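Local coordinates for protein serpin-12 (Manduca sexta, PDB 6CJ7) that probably inhibits serine proteases, as a serpin, and controls the prophenoloxidase activation system in larval hemolymph, at residues N169-K174 and A318-V323. Sequence-based numbering, arbitrary orientation.
Sequences NAVYFK and ALHSAV
The carbonyl oxygen of N169 is gripped by two donors from opposite faces of its plane. ND1 of H320 lies 2.8 Å from N169 O on one side, with an N-H...O angle of 161°; the amide N of S321 lies 3.2 Å from N169 O on the other. The oxygen sits at the ring edge near the imidazole plane; CG anti to the backbone N of H320 (chi1 172°) carries the ring across to the neighbouring strand. The far edge is tied too: NE2 bonds to the amide of S39, and the side chain touches S42 of helix 40-51. ND1 donating to N169 O and NE2 accepting from that amide are consistent with a neutral imidazole protonated on ND1, and together would fix the ring's rotation. An alanine in place of H320 would probably leave N169 O with only its main-chain donor from S321 and the S39 amide without its mate, and open a gap beside S42.

The axes of segments 169-174 and 318-323 run parallel, 1° apart in direction, closest approach 4.7 Å; the strands are neighbours in the central beta-sheet A of the serpin fold, where strand 317-326 leads toward the reactive-centre loop. Parallel pairing continues with V171 N to S321 O, V323 N to V171 O and F173 N to V323 O at 2.9 Å, and goes on past the segment with F173 and T325.

On the H320 face, V171 CG1 lies 4.2 Å from A322 CB and borders the imidazole edge. Opposite, V323 CG1 meets the edge of the Y172 ring at CD1, 3.6 Å away and close to the ring plane. On that face too, S321 OG is hydrogen-bonded to D280 OD2 and to the carbonyl of A279, both on strand 265-282.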
loop_
_atom_site.group_PDB
_atom_site.type_symbol
_atom_site.label_atom_id
_atom_site.label_comp_id
_atom_site.label_asym_id
_atom_site.label_seq_id
_atom_site.Cartn_x
_atom_site.Cartn_y
_atom_site.Cartn_z
ATOM N N ASN A 169 8.575 -2.080 5.309
ATOM C CA ASN A 169 7.736 -2.698 4.288
ATOM C C ASN A 169 7.483 -1.631 3.243
ATOM O O ASN A 169 6.825 -0.625 3.535
ATOM C CB ASN A 169 6.428 -3.223 4.871
ATOM C CG ASN A 169 6.659 -4.324 5.885
ATOM O OD1 ASN A 169 6.871 -4.063 7.084
ATOM N ND2 ASN A 169 6.650 -5.571 5.404
ATOM N N ALA A 170 8.057 -1.823 2.071
ATOM C CA ALA A 170 8.008 -0.823 1.008
ATOM C C ALA A 170 7.452 -1.463 -0.251
ATOM O O ALA A 170 7.603 -2.669 -0.474
ATOM C CB ALA A 170 9.401 -0.255 0.757
ATOM N N VAL A 171 6.792 -0.657 -1.081
ATOM C CA VAL A 171 6.242 -1.199 -2.328
ATOM C C VAL A 171 6.261 -0.120 -3.402
ATOM O O VAL A 171 5.978 1.055 -3.136
ATOM C CB VAL A 171 4.825 -1.776 -2.117
ATOM C CG1 VAL A 171 3.848 -0.699 -1.718
ATOM C CG2 VAL A 171 4.357 -2.491 -3.386
ATOM N N TYR A 172 6.627 -0.533 -4.616
ATOM C CA TYR A 172 6.640 0.327 -5.803
ATOM C C TYR A 172 5.860 -0.364 -6.906
ATOM O O TYR A 172 6.076 -1.555 -7.163
ATOM C CB TYR A 172 8.073 0.591 -6.274
ATOM C CG TYR A 172 8.187 1.147 -7.675
ATOM C CD1 TYR A 172 7.755 2.429 -7.965
ATOM C CD2 TYR A 172 8.773 0.410 -8.692
ATOM C CE1 TYR A 172 7.872 2.956 -9.250
ATOM C CE2 TYR A 172 8.894 0.927 -9.985
ATOM C CZ TYR A 172 8.446 2.201 -10.245
ATOM O OH TYR A 172 8.570 2.731 -11.513
ATOM N N PHE A 173 4.970 0.370 -7.572
ATOM C CA PHE A 173 4.273 -0.186 -8.728
ATOM C C PHE A 173 4.303 0.781 -9.895
ATOM O O PHE A 173 3.985 1.962 -9.736
ATOM C CB PHE A 173 2.807 -0.533 -8.421
ATOM C CG PHE A 173 2.095 -1.195 -9.578
ATOM C CD1 PHE A 173 1.320 -0.453 -10.464
ATOM C CD2 PHE A 173 2.216 -2.556 -9.789
ATOM C CE1 PHE A 173 0.676 -1.049 -11.533
ATOM C CE2 PHE A 173 1.576 -3.167 -10.855
ATOM C CZ PHE A 173 0.796 -2.418 -11.733
ATOM N N LYS A 174 4.664 0.269 -11.070
ATOM C CA LYS A 174 4.444 0.962 -12.335
ATOM C C LYS A 174 4.059 -0.107 -13.340
ATOM O O LYS A 174 4.864 -0.996 -13.627
ATOM C CB LYS A 174 5.693 1.718 -12.794
ATOM C CG LYS A 174 5.419 2.815 -13.855
ATOM C CD LYS A 174 5.230 2.259 -15.234
ATOM C CE LYS A 174 4.753 3.341 -16.193
ATOM N NZ LYS A 174 4.300 2.731 -17.463
ATOM N N ALA A 318 8.589 1.306 12.905
ATOM C CA ALA A 318 7.783 0.588 11.920
ATOM C C ALA A 318 7.559 1.552 10.769
ATOM O O ALA A 318 6.854 2.557 10.926
ATOM C CB ALA A 318 6.453 0.118 12.514
ATOM N N LEU A 319 8.183 1.266 9.626
ATOM C CA LEU A 319 8.283 2.225 8.534
ATOM C C LEU A 319 7.707 1.626 7.262
ATOM O O LEU A 319 7.996 0.470 6.923
ATOM C CB LEU A 319 9.742 2.636 8.308
ATOM C CG LEU A 319 10.445 3.167 9.559
ATOM C CD1 LEU A 319 11.923 3.414 9.301
ATOM C CD2 LEU A 319 9.757 4.439 10.009
ATOM N N HIS A 320 6.904 2.421 6.560
ATOM C CA HIS A 320 6.250 2.000 5.332
ATOM C C HIS A 320 6.469 3.039 4.243
ATOM O O HIS A 320 6.352 4.237 4.485
ATOM C CB HIS A 320 4.738 1.801 5.558
ATOM C CG HIS A 320 3.963 1.540 4.292
ATOM N ND1 HIS A 320 4.330 0.580 3.371
ATOM C CD2 HIS A 320 2.848 2.131 3.795
ATOM C CE1 HIS A 320 3.474 0.595 2.360
ATOM N NE2 HIS A 320 2.557 1.512 2.600
ATOM N N SER A 321 6.787 2.580 3.039
ATOM C CA SER A 321 6.869 3.477 1.897
ATOM C C SER A 321 6.082 2.886 0.741
ATOM O O SER A 321 6.093 1.671 0.525
ATOM C CB SER A 321 8.312 3.725 1.462
ATOM O OG SER A 321 8.338 4.596 0.328
ATOM N N ALA A 322 5.424 3.760 -0.019
ATOM C CA ALA A 322 4.577 3.324 -1.122
ATOM C C ALA A 322 4.755 4.297 -2.273
ATOM O O ALA A 322 4.637 5.509 -2.074
ATOM C CB ALA A 322 3.102 3.273 -0.701
ATOM N N VAL A 323 5.051 3.780 -3.466
ATOM C CA VAL A 323 5.220 4.609 -4.660
ATOM C C VAL A 323 4.357 4.023 -5.769
ATOM O O VAL A 323 4.487 2.842 -6.099
ATOM C CB VAL A 323 6.688 4.684 -5.128
ATOM C CG1 VAL A 323 6.782 5.484 -6.431
ATOM C CG2 VAL A 323 7.584 5.313 -4.062
#